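Local coordinates for protein thymidylate kinase (PDB 3LD9) that probably transfers a phosphate from ATP to dTMP to make dTDP, a step in both the de novo and salvage routes to dTTP, at residues D117-Q127 and F175-I186. Residues are numbered along the deposited sequence; the frame is centred on the assembly and turned at random.
Sequences DSTIAYQGYGQ and FYYRVRDGFYDI
Y125 lies flat across G182: CA of G182 sits 3.4 Å from the ring centroid of Y125, almost on the ring normal. With no side chain at G182, the ring can rest on the backbone. The Y125 hydroxyl then reaches D185, where OH donates to the anti lone pair of OD2 at 2.5 Å. On the backbone side of Y125, R178 bends at its third torsion (chi3 -57°) and turns its guanidinium edge to the carbonyls of Y125 and G126. NH2 of R178 bonds O of G126 at 2.7 Å, nearly straight at 164°. NE of R178 bonds O of Y125 at 3.0 Å and also reaches O of G126, so two nitrogens hold that one oxygen. F175 lays a ring face on G126.

Further in, CB of A121 stands over the centre of the F183 ring, 3.5 Å from its centroid. F183 is a knob among D117, S118, A121 and Y122. CG1 of V179 makes a CH-pi contact over one face of the Y122 ring, whose OH bonds N of D30 in the predicted ATP-binding loop. CD1 of I186 packs on CG2 of I120, while the D117 carboxylate is paired with R193.

The two helices run roughly antiparallel, crossing at 136° with axes 8.0 Å apart. F183 also packs on strand 148-153 and approaches G28, which links this helix pair to the predicted ATP-binding P-loop, as in the P-loop kinase fold of the thymidylate kinase family.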
loop_
_atom_site.group_PDB
_atom_site.type_symbol
_atom_site.label_atom_id
_atom_site.label_comp_id
_atom_site.label_asym_id
_atom_site.label_seq_id
_atom_site.Cartn_x
_atom_site.Cartn_y
_atom_site.Cartn_z
ATOM N N ASP A 117 -9.276 9.246 20.239
ATOM C CA ASP A 117 -10.088 9.172 21.457
ATOM C C ASP A 117 -10.743 7.785 21.637
ATOM O O ASP A 117 -10.912 7.325 22.761
ATOM C CB ASP A 117 -11.132 10.304 21.501
ATOM C CG ASP A 117 -10.499 11.668 21.373
ATOM O OD1 ASP A 117 -9.549 11.962 22.148
ATOM O OD2 ASP A 117 -10.925 12.427 20.481
ATOM N N SER A 118 -11.100 7.120 20.540
ATOM C CA SER A 118 -11.561 5.732 20.656
ATOM C C SER A 118 -10.540 4.865 21.400
ATOM O O SER A 118 -10.904 4.012 22.196
ATOM C CB SER A 118 -11.884 5.130 19.280
ATOM O OG SER A 118 -13.168 5.654 18.843
ATOM N N THR A 119 -9.265 5.094 21.128
ATOM C CA THR A 119 -8.205 4.272 21.711
ATOM C C THR A 119 -8.105 4.450 23.200
ATOM O O THR A 119 -7.955 3.474 23.920
ATOM C CB THR A 119 -6.840 4.549 21.062
ATOM O OG1 THR A 119 -7.004 4.572 19.648
ATOM C CG2 THR A 119 -5.874 3.456 21.426
ATOM N N ILE A 120 -8.218 5.679 23.684
ATOM C CA ILE A 120 -8.278 5.931 25.142
ATOM C C ILE A 120 -9.512 5.294 25.773
ATOM O O ILE A 120 -9.433 4.628 26.821
ATOM C CB ILE A 120 -8.290 7.465 25.448
ATOM C CG1 ILE A 120 -6.886 8.054 25.241
ATOM C CG2 ILE A 120 -8.784 7.725 26.849
ATOM C CD1 ILE A 120 -5.937 7.780 26.431
ATOM N N ALA A 121 -10.666 5.487 25.138
ATOM C CA ALA A 121 -11.902 4.948 25.689
ATOM C C ALA A 121 -11.925 3.416 25.697
ATOM O O ALA A 121 -12.283 2.810 26.691
ATOM C CB ALA A 121 -13.142 5.531 24.937
ATOM N N TYR A 122 -11.548 2.791 24.587
ATOM C CA TYR A 122 -11.606 1.338 24.508
ATOM C C TYR A 122 -10.390 0.668 25.145
ATOM O O TYR A 122 -10.553 -0.194 26.022
ATOM C CB TYR A 122 -11.795 0.874 23.073
ATOM C CG TYR A 122 -13.233 0.987 22.625
ATOM C CD1 TYR A 122 -13.734 2.162 22.053
ATOM C CD2 TYR A 122 -14.105 -0.068 22.821
ATOM C CE1 TYR A 122 -15.056 2.248 21.645
ATOM C CE2 TYR A 122 -15.425 0.012 22.439
ATOM C CZ TYR A 122 -15.899 1.158 21.850
ATOM O OH TYR A 122 -17.242 1.188 21.515
ATOM N N GLN A 123 -9.177 1.028 24.711
ATOM C CA GLN A 123 -7.977 0.329 25.209
ATOM C C GLN A 123 -7.641 0.738 26.649
ATOM O O GLN A 123 -7.112 -0.077 27.429
ATOM C CB GLN A 123 -6.756 0.570 24.310
ATOM C CG GLN A 123 -6.693 -0.337 23.042
ATOM C CD GLN A 123 -7.986 -0.319 22.252
ATOM O OE1 GLN A 123 -8.287 0.674 21.619
ATOM N NE2 GLN A 123 -8.764 -1.401 22.311
ATOM N N GLY A 124 -7.926 1.990 26.986
ATOM C CA GLY A 124 -7.590 2.524 28.299
ATOM C C GLY A 124 -8.657 2.262 29.363
ATOM O O GLY A 124 -8.452 1.507 30.290
ATOM N N TYR A 125 -9.817 2.878 29.213
ATOM C CA TYR A 125 -10.890 2.677 30.196
ATOM C C TYR A 125 -11.459 1.272 30.097
ATOM O O TYR A 125 -11.579 0.581 31.101
ATOM C CB TYR A 125 -11.983 3.717 30.009
ATOM C CG TYR A 125 -11.647 5.067 30.598
ATOM C CD1 TYR A 125 -10.714 5.901 30.000
ATOM C CD2 TYR A 125 -12.285 5.522 31.749
ATOM C CE1 TYR A 125 -10.419 7.167 30.543
ATOM C CE2 TYR A 125 -12.001 6.782 32.300
ATOM C CZ TYR A 125 -11.061 7.589 31.692
ATOM O OH TYR A 125 -10.786 8.819 32.229
ATOM N N GLY A 126 -11.797 0.847 28.886
ATOM C CA GLY A 126 -12.330 -0.495 28.660
ATOM C C GLY A 126 -11.413 -1.607 29.156
ATOM O O GLY A 126 -11.757 -2.343 30.094
ATOM N N GLN A 127 -10.236 -1.701 28.551
ATOM C CA GLN A 127 -9.295 -2.788 28.825
ATOM C C GLN A 127 -8.318 -2.519 29.979
ATOM O O GLN A 127 -7.589 -3.402 30.363
ATOM C CB GLN A 127 -8.483 -3.116 27.576
ATOM C CG GLN A 127 -9.297 -3.299 26.311
ATOM C CD GLN A 127 -9.580 -4.735 26.016
ATOM O OE1 GLN A 127 -9.929 -5.496 26.921
ATOM N NE2 GLN A 127 -9.376 -5.139 24.755
ATOM N N PHE A 175 -17.874 -3.118 31.183
ATOM C CA PHE A 175 -16.980 -2.689 30.104
ATOM C C PHE A 175 -17.608 -1.545 29.298
ATOM O O PHE A 175 -16.992 -0.492 29.117
ATOM C CB PHE A 175 -16.644 -3.871 29.189
ATOM C CG PHE A 175 -15.625 -3.550 28.128
ATOM C CD1 PHE A 175 -14.300 -3.911 28.302
ATOM C CD2 PHE A 175 -15.999 -2.882 26.947
ATOM C CE1 PHE A 175 -13.358 -3.618 27.330
ATOM C CE2 PHE A 175 -15.064 -2.579 25.985
ATOM C CZ PHE A 175 -13.735 -2.953 26.171
ATOM N N TYR A 176 -18.837 -1.736 28.830
ATOM C CA TYR A 176 -19.532 -0.665 28.107
ATOM C C TYR A 176 -19.551 0.633 28.907
ATOM O O TYR A 176 -19.285 1.710 28.374
ATOM C CB TYR A 176 -20.977 -1.041 27.764
ATOM N N TYR A 177 -19.847 0.544 30.185
ATOM C CA TYR A 177 -19.997 1.755 30.969
ATOM C C TYR A 177 -18.643 2.432 31.234
ATOM O O TYR A 177 -18.583 3.658 31.321
ATOM C CB TYR A 177 -20.692 1.476 32.291
ATOM C CG TYR A 177 -22.051 0.772 32.253
ATOM C CD1 TYR A 177 -23.095 1.203 31.421
ATOM C CD2 TYR A 177 -22.309 -0.297 33.139
ATOM C CE1 TYR A 177 -24.339 0.540 31.437
ATOM C CE2 TYR A 177 -23.533 -0.958 33.165
ATOM C CZ TYR A 177 -24.546 -0.557 32.323
ATOM O OH TYR A 177 -25.748 -1.266 32.424
ATOM N N ARG A 178 -17.567 1.654 31.369
ATOM C CA ARG A 178 -16.227 2.248 31.480
ATOM C C ARG A 178 -15.862 3.036 30.229
ATOM O O ARG A 178 -15.342 4.143 30.320
ATOM C CB ARG A 178 -15.151 1.192 31.766
ATOM C CG ARG A 178 -15.169 0.629 33.189
ATOM C CD ARG A 178 -13.845 -0.116 33.539
ATOM N NE ARG A 178 -13.524 -1.217 32.611
ATOM C CZ ARG A 178 -14.022 -2.456 32.673
ATOM N NH1 ARG A 178 -14.877 -2.815 33.619
ATOM N NH2 ARG A 178 -13.661 -3.356 31.771
ATOM N N VAL A 179 -16.146 2.462 29.062
ATOM C CA VAL A 179 -15.889 3.115 27.784
ATOM C C VAL A 179 -16.621 4.451 27.698
ATOM O O VAL A 179 -16.054 5.466 27.283
ATOM C CB VAL A 179 -16.294 2.198 26.595
ATOM C CG1 VAL A 179 -16.132 2.919 25.265
ATOM C CG2 VAL A 179 -15.464 0.870 26.607
ATOM N N ARG A 180 -17.884 4.444 28.100
ATOM C CA ARG A 180 -18.700 5.646 28.091
ATOM C C ARG A 180 -18.078 6.690 29.012
ATOM O O ARG A 180 -17.945 7.855 28.649
ATOM C CB ARG A 180 -20.109 5.310 28.578
ATOM C CG ARG A 180 -21.159 6.414 28.376
ATOM C CD ARG A 180 -22.528 5.891 28.837
ATOM N NE ARG A 180 -23.183 6.735 29.838
ATOM C CZ ARG A 180 -22.939 6.693 31.146
ATOM N NH1 ARG A 180 -22.036 5.863 31.656
ATOM N NH2 ARG A 180 -23.600 7.505 31.951
ATOM N N ASP A 181 -17.684 6.267 30.205
ATOM C CA ASP A 181 -16.980 7.167 31.114
ATOM C C ASP A 181 -15.730 7.755 30.475
ATOM O O ASP A 181 -15.457 8.931 30.626
ATOM C CB ASP A 181 -16.574 6.440 32.394
ATOM C CG ASP A 181 -17.738 6.226 33.350
ATOM O OD1 ASP A 181 -18.777 6.938 33.267
ATOM O OD2 ASP A 181 -17.588 5.309 34.181
ATOM N N GLY A 182 -14.977 6.933 29.765
ATOM C CA GLY A 182 -13.781 7.401 29.043
ATOM C C GLY A 182 -14.051 8.533 28.050
ATOM O O GLY A 182 -13.377 9.556 28.053
ATOM N N PHE A 183 -15.073 8.376 27.235
ATOM C CA PHE A 183 -15.466 9.461 26.346
ATOM C C PHE A 183 -15.842 10.756 27.078
ATOM O O PHE A 183 -15.505 11.843 26.612
ATOM C CB PHE A 183 -16.594 9.018 25.410
ATOM C CG PHE A 183 -16.133 8.077 24.319
ATOM C CD1 PHE A 183 -15.126 8.451 23.445
ATOM C CD2 PHE A 183 -16.721 6.837 24.159
ATOM C CE1 PHE A 183 -14.708 7.607 22.454
ATOM C CE2 PHE A 183 -16.301 5.984 23.171
ATOM C CZ PHE A 183 -15.294 6.375 22.298
ATOM N N TYR A 184 -16.501 10.655 28.223
ATOM C CA TYR A 184 -16.883 11.859 28.968
ATOM C C TYR A 184 -15.668 12.560 29.565
ATOM O O TYR A 184 -15.557 13.788 29.486
ATOM C CB TYR A 184 -17.885 11.542 30.077
ATOM C CG TYR A 184 -19.295 11.225 29.615
ATOM C CD1 TYR A 184 -19.798 11.691 28.389
ATOM C CD2 TYR A 184 -20.149 10.492 30.433
ATOM C CE1 TYR A 184 -21.111 11.399 27.990
ATOM C CE2 TYR A 184 -21.447 10.203 30.046
ATOM C CZ TYR A 184 -21.922 10.649 28.837
ATOM O OH TYR A 184 -23.207 10.334 28.476
ATOM N N ASP A 185 -14.760 11.787 30.155
ATOM C CA ASP A 185 -13.518 12.353 30.685
ATOM C C ASP A 185 -12.675 13.016 29.603
ATOM O O ASP A 185 -12.081 14.057 29.852
ATOM C CB ASP A 185 -12.677 11.291 31.399
ATOM C CG ASP A 185 -13.295 10.846 32.692
ATOM O OD1 ASP A 185 -14.225 11.530 33.180
ATOM O OD2 ASP A 185 -12.861 9.812 33.221
ATOM N N ILE A 186 -12.612 12.425 28.418
ATOM C CA ILE A 186 -11.871 13.048 27.305
ATOM C C ILE A 186 -12.507 14.411 26.954
ATOM O O ILE A 186 -11.794 15.406 26.727
ATOM C CB ILE A 186 -11.828 12.139 26.054
ATOM C CG1 ILE A 186 -11.020 10.876 26.331
ATOM C CG2 ILE A 186 -11.221 12.892 24.814
ATOM C CD1 ILE A 186 -11.160 9.849 25.261
#